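Local coordinates for DegV family protein ([Eubacterium] eligens, PDB 5UXY) that binds a long-chain fatty acid, here heptadecanoic acid, and so probably acts as a fatty-acid carrier, as in the FakB fatty-acid-binding proteins of this family, at residues G56-A61 against L165-R170; V81-G86 against K116-Q121; C229-E234 against Y264-G269. All coordinates share one frame; numbering follows the deposited sequence.

Interaction 1: residues G56-A61 against L165-R170; sequences GRSYTA and LAQNGR. With X90 (heptadecanoic acid), chain D.
Gln167 lays its side-chain amide against the extended backbone at Arg57 and Ser58. Arg57 NE donates to Gln167 OE1 over 3.2 Å, almost straight at 175°, and the acceptor lies in the guanidinium plane. Ser58 N donates to Gln167 OE1 at 3.2 Å, but from above the carbonyl plane. Both donors come from one face of the amide, and together they fix its rotation. The amide NE2 is held by Asn164 and by a water that also bonds Gly56 O and Ser58 OG, itself hydrogen-bonded to Tyr264 OH. Because Arg57 bends at chi2 and chi3, Gln167 O sits over one face of its guanidinium and Tyr59 CZ over the opposite face.

Helix 163-167 ends here in a Schellman motif. Gly169, with positive phi, is the C-prime residue, and Arg170 N bonds Leu165 O at 2.9 Å. Just before it, Asn168 has CG anti to its carbonyl carbon (chi1 -76°), and its amide reaches the strand. Arg57 NH1 meets Asn168 OD1 at 2.7 Å, though the bond is bent and weak. A second water donates to Asn168 OD1 at 2.7 Å and accepts from Thr60 N. Asn168 ND2 is bonded mainly to Asn164 O. Thr60 OG1 hydrogen-bonds Tyr265 OH and O19 of the fatty acid, the latter at a doubtfully short length. X90 C23 lies over the centre of the Arg170 guanidinium, whose NE bonds Met87 O.

Interaction 2: residues V81-G86 against K116-Q121; sequences VTITAG and KSTGPQ. With X90 (heptadecanoic acid), chain D.
Ile83 runs beside Thr118; the two side chains point the same way, and both reach the bound fatty acid. At its root, Ile83 CB lies 4.0 Å from Ser117 O. One bond further, Ile83 CG1 comes to 3.5 Å from Ser117 O and also passes Thr118 OG1. CG1 is anti to the backbone N (chi1 178°) and chi2 is also extended, which carries the tip straight out to the ligand. There Ile83 CD1 touches X90 C27 at 3.5 Å, with X90 C24 equally near. Ile83 CD1 also packs on Thr118 OG1 at 3.6 Å. Thr118 turns its methyl CG2 to the acyl chain, 3.9 Å from X90 C39.

The backbones are joined by one hydrogen bond, Thr84 N to Ser117 O, 2.9 Å long. Thr84 CB packs on the peptide between Lys116 and Ser117, and its CG2 meets Ser117 O at 3.7 Å. Thr84 OG1 accepts from Gly86 N in an ST turn and is also bonded to Gly194 O. The contact joins the loops that follow two neighbouring parallel strands, 77-82 and 109-114. The second loop leads into helix 119-134. Ligand pockets at the C-terminal ends of parallel strands are common in alpha/beta folds, and here the two loops line the wall beside the lipid tail.

Thr118 OG1 is buried with no polar partner in the model. Ile83 CD1 and Thr118 CG2 meet the acyl chain by apolar contact, consistent with a pocket that holds the lipid tail in this way.

Interaction 3: residues C229-E234 against Y264-G269; sequences CHVENE and YYAERG. With X90 (heptadecanoic acid), chain D.
Glu232 OE1 is gripped by two nitrogens of Arg268. Arg268 NE donates to Glu232 OE1 at 2.6 Å and 162°. The bond from Arg268 NH2 to Glu232 OE1 is 3.2 Å and weak. This salt bridge sits where strand 226-230 and helix 260-266 both end, in the half of the DegV fold built on the mixed sheet that holds strands 226-230 and 271-276. The Arg268 chain bends at chi3, which brings its NE to Glu232. NE meets OE1 on the syn side but tilted out of the carboxylate plane, with the carboxylate and guanidinium planes 25° apart. Arg268 NH2 also pairs with Asp49, so the guanidinium ties the strand end to helix 44-53. A leucine in place of Arg268 would probably leave the Glu232 and Asp49 carboxylates without their shared positive partner.

One residue before Glu232, Val231 packs against the end of the helix. Val231 CB lies 3.3 Å from Glu267 O, its CG1 is against Arg268 CA, and its CG2 touches Ala266 CB at 3.9 Å. Leu48 of helix 44-53 adds to this apolar patch. Val231 O accepts from Gly269 N at 2.8 Å, just before strand 271-276 begins beside strand 226-230. A CB on Gly269 would be jammed against the carbonyl O of the preceding residue.

On the ligand side, the Tyr265 ring has the acyl chain over one face and Tyr264 CD2 over the other.

Asn233 is the N-cap of helix 234-248. Its OD1 bonds Leu236 N, while Asn233 ND2 points straight at Gly269 O, 2.9 Å away at 180°, with that oxygen lying in the amide plane.

From the N terminus, interaction 1 opens first at 56-61, on a strand of the first sheet. Interaction 2 opens at 81-86 and closes at 116-121, before interaction 1 closes at 165-170. Interaction 2 is therefore nested within interaction 1. Interaction 3 follows in series and closes its own loop from 229-234 to 264-269. Interaction 2 joins loops of the first sheet, interaction 1 ties that sheet to helix 163-167, and interaction 3 belongs to the second sheet. Interactions 1 and 3 meet through Ser58 with Tyr264 and Thr60 with Tyr265. Pro120 packs on Cys229 between interactions 2 and 3. All three touch the fatty acid, which lies between the two halves.

Interaction 1: residues G56-A61 against L165-R170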
loop_
_atom_site.group_PDB
_atom_site.type_symbol
_atom_site.label_atom_id
_atom_site.label_comp_id
_atom_site.label_asym_id
_atom_site.label_seq_id
_atom_site.Cartn_x
_atom_site.Cartn_y
_atom_site.Cartn_z
ATOM N N GLY A 56 -0.206 -25.788 -3.144
ATOM C CA GLY A 56 0.848 -25.627 -2.166
ATOM C C GLY A 56 0.889 -24.251 -1.503
ATOM O O GLY A 56 0.108 -23.343 -1.788
ATOM N N ARG A 57 1.824 -24.125 -0.569
ATOM C CA ARG A 57 2.078 -22.871 0.127
ATOM C C ARG A 57 2.672 -21.853 -0.836
ATOM O O ARG A 57 3.335 -22.208 -1.808
ATOM C CB ARG A 57 3.051 -23.097 1.287
ATOM C CG ARG A 57 2.429 -23.692 2.552
ATOM C CD ARG A 57 2.733 -22.798 3.760
ATOM N NE ARG A 57 2.562 -21.366 3.453
ATOM C CZ ARG A 57 3.335 -20.398 3.953
ATOM N NH1 ARG A 57 3.144 -19.131 3.629
ATOM N NH2 ARG A 57 4.332 -20.704 4.765
ATOM N N SER A 58 2.416 -20.565 -0.574
ATOM C CA SER A 58 3.086 -19.511 -1.321
ATOM C C SER A 58 3.584 -18.491 -0.310
ATOM O O SER A 58 3.079 -18.414 0.814
ATOM C CB SER A 58 2.179 -18.866 -2.389
ATOM O OG SER A 58 0.879 -18.571 -1.848
ATOM N N TYR A 59 4.579 -17.713 -0.741
ATOM C CA TYR A 59 5.374 -16.892 0.172
ATOM C C TYR A 59 5.630 -15.531 -0.445
ATOM O O TYR A 59 5.553 -15.376 -1.660
ATOM C CB TYR A 59 6.727 -17.535 0.443
ATOM C CG TYR A 59 6.634 -18.986 0.864
ATOM C CD1 TYR A 59 6.395 -19.318 2.188
ATOM C CD2 TYR A 59 6.755 -20.012 -0.062
ATOM C CE1 TYR A 59 6.287 -20.650 2.593
ATOM C CE2 TYR A 59 6.657 -21.350 0.333
ATOM C CZ TYR A 59 6.417 -21.649 1.662
ATOM O OH TYR A 59 6.315 -22.949 2.093
ATOM N N THR A 60 5.935 -14.525 0.408
ATOM C CA THR A 60 6.498 -13.277 -0.087
ATOM C C THR A 60 7.837 -12.991 0.605
ATOM O O THR A 60 8.125 -13.511 1.685
ATOM C CB THR A 60 5.542 -12.083 0.108
ATOM O OG1 THR A 60 5.240 -11.921 1.505
ATOM C CG2 THR A 60 4.209 -12.358 -0.669
ATOM N N ALA A 61 8.613 -12.119 -0.016
ATOM C CA ALA A 61 9.916 -11.733 0.511
ATOM C C ALA A 61 10.148 -10.251 0.307
ATOM O O ALA A 61 9.813 -9.709 -0.746
ATOM C CB ALA A 61 11.041 -12.508 -0.178
ATOM N N LEU A 165 -3.128 -13.934 3.177
ATOM C CA LEU A 165 -2.802 -13.344 4.470
ATOM C C LEU A 165 -2.747 -14.407 5.572
ATOM O O LEU A 165 -1.823 -14.433 6.386
ATOM C CB LEU A 165 -3.839 -12.262 4.854
ATOM C CG LEU A 165 -3.760 -10.945 4.074
ATOM C CD1 LEU A 165 -5.135 -10.237 4.165
ATOM C CD2 LEU A 165 -2.629 -10.048 4.659
ATOM N N ALA A 166 -3.764 -15.274 5.632
ATOM C CA ALA A 166 -3.866 -16.208 6.736
ATOM C C ALA A 166 -2.780 -17.275 6.660
ATOM O O ALA A 166 -2.214 -17.644 7.687
ATOM C CB ALA A 166 -5.229 -16.876 6.745
ATOM N N GLN A 167 -2.467 -17.774 5.455
ATOM C CA GLN A 167 -1.459 -18.835 5.402
ATOM C C GLN A 167 -0.079 -18.283 5.699
ATOM O O GLN A 167 0.806 -19.048 6.081
ATOM C CB GLN A 167 -1.475 -19.552 4.043
ATOM C CG GLN A 167 -0.862 -18.758 2.927
ATOM C CD GLN A 167 -0.624 -19.536 1.635
ATOM O OE1 GLN A 167 0.074 -20.552 1.619
ATOM N NE2 GLN A 167 -1.164 -19.031 0.543
ATOM N N ASN A 168 0.117 -16.977 5.553
ATOM C CA ASN A 168 1.383 -16.335 5.908
ATOM C C ASN A 168 1.372 -15.709 7.298
ATOM O O ASN A 168 2.292 -14.936 7.638
ATOM C CB ASN A 168 1.739 -15.289 4.835
ATOM C CG ASN A 168 2.266 -15.937 3.553
ATOM O OD1 ASN A 168 3.412 -16.413 3.507
ATOM N ND2 ASN A 168 1.457 -15.961 2.517
ATOM N N GLY A 169 0.358 -16.008 8.100
ATOM C CA GLY A 169 0.322 -15.578 9.493
ATOM C C GLY A 169 0.081 -14.109 9.700
ATOM O O GLY A 169 0.485 -13.559 10.722
ATOM N N ARG A 170 -0.566 -13.445 8.753
ATOM C CA ARG A 170 -0.732 -12.002 8.836
ATOM C C ARG A 170 -2.153 -11.593 9.216
ATOM O O ARG A 170 -2.422 -10.400 9.395
ATOM C CB ARG A 170 -0.284 -11.391 7.495
ATOM C CG ARG A 170 1.240 -11.297 7.531
ATOM C CD ARG A 170 1.887 -11.209 6.219
ATOM N NE ARG A 170 3.277 -10.866 6.494
ATOM C CZ ARG A 170 4.328 -11.549 6.054
ATOM N NH1 ARG A 170 5.541 -11.161 6.402
ATOM N NH2 ARG A 170 4.176 -12.615 5.273
HETATM O O19 X90 D . 7.020 -10.605 2.653
HETATM C C21 X90 D . 6.903 -9.435 3.132
HETATM O O21 X90 D . 7.738 -9.048 4.033
HETATM C C22 X90 D . 5.723 -8.567 2.637
HETATM C C23 X90 D . 4.516 -8.905 3.548
HETATM C C24 X90 D . 3.352 -7.907 3.312
HETATM C C25 X90 D . 2.236 -8.224 4.359
HETATM C C26 X90 D . 1.053 -7.239 4.397
HETATM C C27 X90 D . 0.679 -6.751 3.002
HETATM C C28 X90 D . -0.710 -6.072 2.987
HETATM C C29 X90 D . -1.287 -6.031 1.558
HETATM C C30 X90 D . -3.950 -6.206 2.256
HETATM C C31 X90 D . -4.728 -5.051 2.988
HETATM C C32 X90 D . -4.092 -4.847 4.380
HETATM C C33 X90 D . -4.180 -3.417 4.922
HETATM C C34 X90 D . -3.646 -3.260 6.368
HETATM C C35 X90 D . -2.321 -2.477 6.354
HETATM C C36 X90 D . -1.623 -2.296 7.714
HETATM C C39 X90 D . -2.775 -5.602 1.417
HETATM O O HOH W 1 -0.643 -20.610 -2.162
HETATM O O HOH W 2 5.721 -14.950 3.352
#

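Interaction 2: residues V81-G86 against K116-Q121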
loop_
_atom_site.group_PDB
_atom_site.type_symbol
_atom_site.label_atom_id
_atom_site.label_comp_id
_atom_site.label_asym_id
_atom_site.label_seq_id
_atom_site.Cartn_x
_atom_site.Cartn_y
_atom_site.Cartn_z
ATOM N N VAL A 81 9.770 5.147 1.372
ATOM C CA VAL A 81 8.498 4.807 2.035
ATOM C C VAL A 81 8.350 3.288 1.998
ATOM O O VAL A 81 8.544 2.673 0.946
ATOM C CB VAL A 81 7.314 5.515 1.359
ATOM C CG1 VAL A 81 5.974 5.119 2.079
ATOM C CG2 VAL A 81 7.534 7.020 1.368
ATOM N N THR A 82 8.069 2.661 3.158
ATOM C CA THR A 82 7.957 1.201 3.170
ATOM C C THR A 82 6.587 0.757 3.680
ATOM O O THR A 82 5.893 1.471 4.380
ATOM C CB THR A 82 9.018 0.495 4.051
ATOM O OG1 THR A 82 8.729 0.728 5.424
ATOM C CG2 THR A 82 10.458 1.043 3.785
ATOM N N ILE A 83 6.216 -0.454 3.293
ATOM C CA ILE A 83 5.038 -1.085 3.898
ATOM C C ILE A 83 5.271 -1.259 5.420
ATOM O O ILE A 83 6.406 -1.261 5.922
ATOM C CB ILE A 83 4.833 -2.411 3.145
ATOM C CG1 ILE A 83 3.649 -3.214 3.699
ATOM C CG2 ILE A 83 6.038 -3.243 3.236
ATOM C CD1 ILE A 83 3.316 -4.412 2.778
ATOM N N THR A 84 4.176 -1.341 6.159
ATOM C CA THR A 84 4.200 -1.383 7.611
ATOM C C THR A 84 5.252 -2.319 8.190
ATOM O O THR A 84 5.352 -3.501 7.830
ATOM C CB THR A 84 2.805 -1.774 8.151
ATOM O OG1 THR A 84 2.923 -1.936 9.565
ATOM C CG2 THR A 84 2.315 -3.093 7.498
ATOM N N ALA A 85 6.032 -1.772 9.130
ATOM C CA ALA A 85 6.959 -2.609 9.889
ATOM C C ALA A 85 6.213 -3.591 10.775
ATOM O O ALA A 85 6.805 -4.574 11.254
ATOM C CB ALA A 85 7.845 -1.708 10.757
ATOM N N GLY A 86 4.915 -3.362 10.983
ATOM C CA GLY A 86 4.153 -4.290 11.790
ATOM C C GLY A 86 3.753 -5.572 11.078
ATOM O O GLY A 86 3.257 -6.490 11.738
ATOM N N LYS A 116 3.323 2.494 8.250
ATOM C CA LYS A 116 2.327 1.849 9.100
ATOM C C LYS A 116 1.127 1.369 8.287
ATOM O O LYS A 116 0.029 1.167 8.828
ATOM C CB LYS A 116 1.873 2.814 10.178
ATOM C CG LYS A 116 3.016 3.360 11.034
ATOM C CD LYS A 116 2.500 4.671 11.716
ATOM C CE LYS A 116 3.211 4.999 12.992
ATOM N NZ LYS A 116 2.389 5.935 13.823
ATOM N N SER A 117 1.321 1.137 7.003
ATOM C CA SER A 117 0.167 0.745 6.185
ATOM C C SER A 117 0.668 0.095 4.885
ATOM O O SER A 117 1.691 -0.581 4.895
ATOM C CB SER A 117 -0.698 1.997 5.974
ATOM O OG SER A 117 -1.883 1.677 5.257
ATOM N N THR A 118 -0.056 0.312 3.779
ATOM C CA THR A 118 0.281 -0.338 2.501
ATOM C C THR A 118 -0.436 0.430 1.387
ATOM O O THR A 118 -1.234 1.325 1.653
ATOM C CB THR A 118 -0.137 -1.821 2.482
ATOM O OG1 THR A 118 0.540 -2.481 1.407
ATOM C CG2 THR A 118 -1.691 -1.965 2.281
ATOM N N GLY A 119 -0.089 0.097 0.144
ATOM C CA GLY A 119 -0.857 0.484 -1.020
ATOM C C GLY A 119 -1.209 1.958 -1.062
ATOM O O GLY A 119 -0.329 2.824 -1.103
ATOM N N PRO A 120 -2.516 2.292 -1.104
ATOM C CA PRO A 120 -2.869 3.687 -1.384
ATOM C C PRO A 120 -2.444 4.639 -0.289
ATOM O O PRO A 120 -2.315 5.842 -0.551
ATOM C CB PRO A 120 -4.413 3.657 -1.555
ATOM C CG PRO A 120 -4.817 2.369 -0.858
ATOM C CD PRO A 120 -3.693 1.406 -1.181
ATOM N N GLN A 121 -2.217 4.146 0.934
ATOM C CA GLN A 121 -1.725 5.047 1.971
ATOM C C GLN A 121 -0.251 5.394 1.728
ATOM O O GLN A 121 0.152 6.562 1.871
ATOM C CB GLN A 121 -1.970 4.428 3.357
ATOM C CG GLN A 121 -1.711 5.446 4.519
ATOM C CD GLN A 121 -2.494 5.119 5.797
ATOM O OE1 GLN A 121 -2.953 3.993 6.001
ATOM N NE2 GLN A 121 -2.608 6.104 6.695
HETATM O O19 X90 D . 7.020 -10.605 2.653
HETATM C C21 X90 D . 6.903 -9.435 3.132
HETATM O O21 X90 D . 7.738 -9.048 4.033
HETATM C C22 X90 D . 5.723 -8.567 2.637
HETATM C C23 X90 D . 4.516 -8.905 3.548
HETATM C C24 X90 D . 3.352 -7.907 3.312
HETATM C C25 X90 D . 2.236 -8.224 4.359
HETATM C C26 X90 D . 1.053 -7.239 4.397
HETATM C C27 X90 D . 0.679 -6.751 3.002
HETATM C C28 X90 D . -0.710 -6.072 2.987
HETATM C C29 X90 D . -1.287 -6.031 1.558
HETATM C C30 X90 D . -3.950 -6.206 2.256
HETATM C C31 X90 D . -4.728 -5.051 2.988
HETATM C C32 X90 D . -4.092 -4.847 4.380
HETATM C C33 X90 D . -4.180 -3.417 4.922
HETATM C C34 X90 D . -3.646 -3.260 6.368
HETATM C C35 X90 D . -2.321 -2.477 6.354
HETATM C C36 X90 D . -1.623 -2.296 7.714
HETATM C C39 X90 D . -2.775 -5.602 1.417
#

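Interaction 3: residues C229-E234 against Y264-G269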
loop_
_atom_site.group_PDB
_atom_site.type_symbol
_atom_site.label_atom_id
_atom_site.label_comp_id
_atom_site.label_asym_id
_atom_site.label_seq_id
_atom_site.Cartn_x
_atom_site.Cartn_y
_atom_site.Cartn_z
ATOM N N CYS A 229 -7.143 1.478 -4.833
ATOM C CA CYS A 229 -6.622 0.460 -5.733
ATOM C C CYS A 229 -7.469 -0.801 -5.634
ATOM O O CYS A 229 -8.214 -1.006 -4.662
ATOM C CB CYS A 229 -5.131 0.144 -5.499
ATOM S SG CYS A 229 -4.894 -0.856 -4.120
ATOM N N HIS A 230 -7.484 -1.569 -6.727
ATOM C CA HIS A 230 -8.317 -2.741 -6.792
ATOM C C HIS A 230 -7.568 -3.873 -7.473
ATOM O O HIS A 230 -6.651 -3.649 -8.289
ATOM C CB HIS A 230 -9.612 -2.430 -7.554
ATOM C CG HIS A 230 -9.360 -2.128 -8.993
ATOM N ND1 HIS A 230 -9.264 -3.114 -9.949
ATOM C CD2 HIS A 230 -9.106 -0.957 -9.624
ATOM C CE1 HIS A 230 -8.979 -2.562 -11.112
ATOM N NE2 HIS A 230 -8.891 -1.254 -10.947
ATOM N N VAL A 231 -7.964 -5.095 -7.131
ATOM C CA VAL A 231 -7.414 -6.306 -7.728
ATOM C C VAL A 231 -8.494 -6.880 -8.638
ATOM O O VAL A 231 -9.339 -7.659 -8.178
ATOM C CB VAL A 231 -7.026 -7.345 -6.670
ATOM C CG1 VAL A 231 -6.308 -8.585 -7.308
ATOM C CG2 VAL A 231 -6.182 -6.693 -5.585
ATOM N N GLU A 232 -8.441 -6.532 -9.914
ATOM C CA GLU A 232 -9.437 -6.968 -10.904
ATOM C C GLU A 232 -10.861 -6.689 -10.424
ATOM O O GLU A 232 -11.747 -7.543 -10.487
ATOM C CB GLU A 232 -9.231 -8.451 -11.231
ATOM C CG GLU A 232 -7.824 -8.678 -11.744
ATOM C CD GLU A 232 -7.616 -10.044 -12.376
ATOM O OE1 GLU A 232 -8.373 -10.988 -12.076
ATOM O OE2 GLU A 232 -6.668 -10.157 -13.176
ATOM N N ASN A 233 -11.074 -5.494 -9.903
ATOM C CA ASN A 233 -12.409 -5.088 -9.491
ATOM C C ASN A 233 -12.560 -3.598 -9.712
ATOM O O ASN A 233 -12.909 -2.822 -8.828
ATOM C CB ASN A 233 -12.689 -5.449 -8.044
ATOM C CG ASN A 233 -14.171 -5.566 -7.785
ATOM O OD1 ASN A 233 -14.979 -5.178 -8.655
ATOM N ND2 ASN A 233 -14.546 -6.109 -6.636
ATOM N N GLU A 234 -12.322 -3.188 -10.958
ATOM C CA GLU A 234 -12.523 -1.797 -11.278
ATOM C C GLU A 234 -13.964 -1.376 -11.038
ATOM O O GLU A 234 -14.226 -0.216 -10.717
ATOM C CB GLU A 234 -12.127 -1.573 -12.747
ATOM C CG GLU A 234 -11.925 -0.115 -13.094
ATOM C CD GLU A 234 -11.425 0.002 -14.523
ATOM O OE1 GLU A 234 -10.523 -0.802 -14.886
ATOM O OE2 GLU A 234 -11.952 0.848 -15.283
ATOM N N TYR A 264 -1.491 -10.066 -4.432
ATOM C CA TYR A 264 -1.331 -11.352 -3.757
ATOM C C TYR A 264 -2.081 -11.373 -2.416
ATOM O O TYR A 264 -2.799 -12.338 -2.114
ATOM C CB TYR A 264 0.174 -11.644 -3.558
ATOM C CG TYR A 264 0.419 -12.863 -2.732
ATOM C CD1 TYR A 264 0.273 -14.126 -3.315
ATOM C CD2 TYR A 264 0.755 -12.776 -1.371
ATOM C CE1 TYR A 264 0.443 -15.297 -2.550
ATOM C CE2 TYR A 264 0.973 -13.947 -0.599
ATOM C CZ TYR A 264 0.807 -15.196 -1.202
ATOM O OH TYR A 264 0.980 -16.337 -0.468
ATOM N N TYR A 265 -1.898 -10.323 -1.587
ATOM C CA TYR A 265 -2.474 -10.304 -0.239
ATOM C C TYR A 265 -3.929 -9.816 -0.210
ATOM O O TYR A 265 -4.722 -10.298 0.631
ATOM C CB TYR A 265 -1.620 -9.435 0.694
ATOM C CG TYR A 265 -0.424 -10.191 1.188
ATOM C CD1 TYR A 265 -0.601 -11.378 1.945
ATOM C CD2 TYR A 265 0.882 -9.769 0.882
ATOM C CE1 TYR A 265 0.501 -12.120 2.409
ATOM C CE2 TYR A 265 2.002 -10.518 1.347
ATOM C CZ TYR A 265 1.798 -11.659 2.112
ATOM O OH TYR A 265 2.844 -12.436 2.554
ATOM N N ALA A 266 -4.310 -8.895 -1.098
ATOM C CA ALA A 266 -5.727 -8.493 -1.125
ATOM C C ALA A 266 -6.615 -9.485 -1.886
ATOM O O ALA A 266 -7.824 -9.586 -1.604
ATOM C CB ALA A 266 -5.865 -7.088 -1.716
ATOM N N GLU A 267 -6.042 -10.212 -2.835
ATOM C CA GLU A 267 -6.648 -11.263 -3.670
ATOM C C GLU A 267 -7.678 -10.744 -4.663
ATOM O O GLU A 267 -8.121 -9.602 -4.589
ATOM C CB GLU A 267 -7.235 -12.381 -2.818
ATOM C CG GLU A 267 -6.089 -13.076 -2.126
ATOM C CD GLU A 267 -6.469 -14.421 -1.567
ATOM O OE1 GLU A 267 -7.028 -15.231 -2.326
ATOM O OE2 GLU A 267 -6.205 -14.662 -0.370
ATOM N N ARG A 268 -8.006 -11.572 -5.653
ATOM C CA ARG A 268 -8.976 -11.167 -6.665
ATOM C C ARG A 268 -10.236 -10.618 -6.017
ATOM O O ARG A 268 -10.755 -11.202 -5.058
ATOM C CB ARG A 268 -9.329 -12.407 -7.519
ATOM C CG ARG A 268 -9.633 -12.144 -8.942
ATOM C CD ARG A 268 -9.423 -13.442 -9.725
ATOM N NE ARG A 268 -8.491 -13.210 -10.816
ATOM C CZ ARG A 268 -7.763 -14.147 -11.413
ATOM N NH1 ARG A 268 -7.857 -15.427 -11.038
ATOM N NH2 ARG A 268 -6.959 -13.794 -12.415
ATOM N N GLY A 269 -10.725 -9.485 -6.555
ATOM C CA GLY A 269 -11.905 -8.844 -6.051
ATOM C C GLY A 269 -11.629 -7.769 -5.016
ATOM O O GLY A 269 -12.532 -6.980 -4.701
HETATM O O19 X90 D . 7.020 -10.605 2.653
HETATM C C21 X90 D . 6.903 -9.435 3.132
HETATM O O21 X90 D . 7.738 -9.048 4.033
HETATM C C22 X90 D . 5.723 -8.567 2.637
HETATM C C23 X90 D . 4.516 -8.905 3.548
HETATM C C24 X90 D . 3.352 -7.907 3.312
HETATM C C25 X90 D . 2.236 -8.224 4.359
HETATM C C26 X90 D . 1.053 -7.239 4.397
HETATM C C27 X90 D . 0.679 -6.751 3.002
HETATM C C28 X90 D . -0.710 -6.072 2.987
HETATM C C29 X90 D . -1.287 -6.031 1.558
HETATM C C30 X90 D . -3.950 -6.206 2.256
HETATM C C31 X90 D . -4.728 -5.051 2.988
HETATM C C32 X90 D . -4.092 -4.847 4.380
HETATM C C33 X90 D . -4.180 -3.417 4.922
HETATM C C34 X90 D . -3.646 -3.260 6.368
HETATM C C35 X90 D . -2.321 -2.477 6.354
HETATM C C36 X90 D . -1.623 -2.296 7.714
HETATM C C39 X90 D . -2.775 -5.602 1.417
#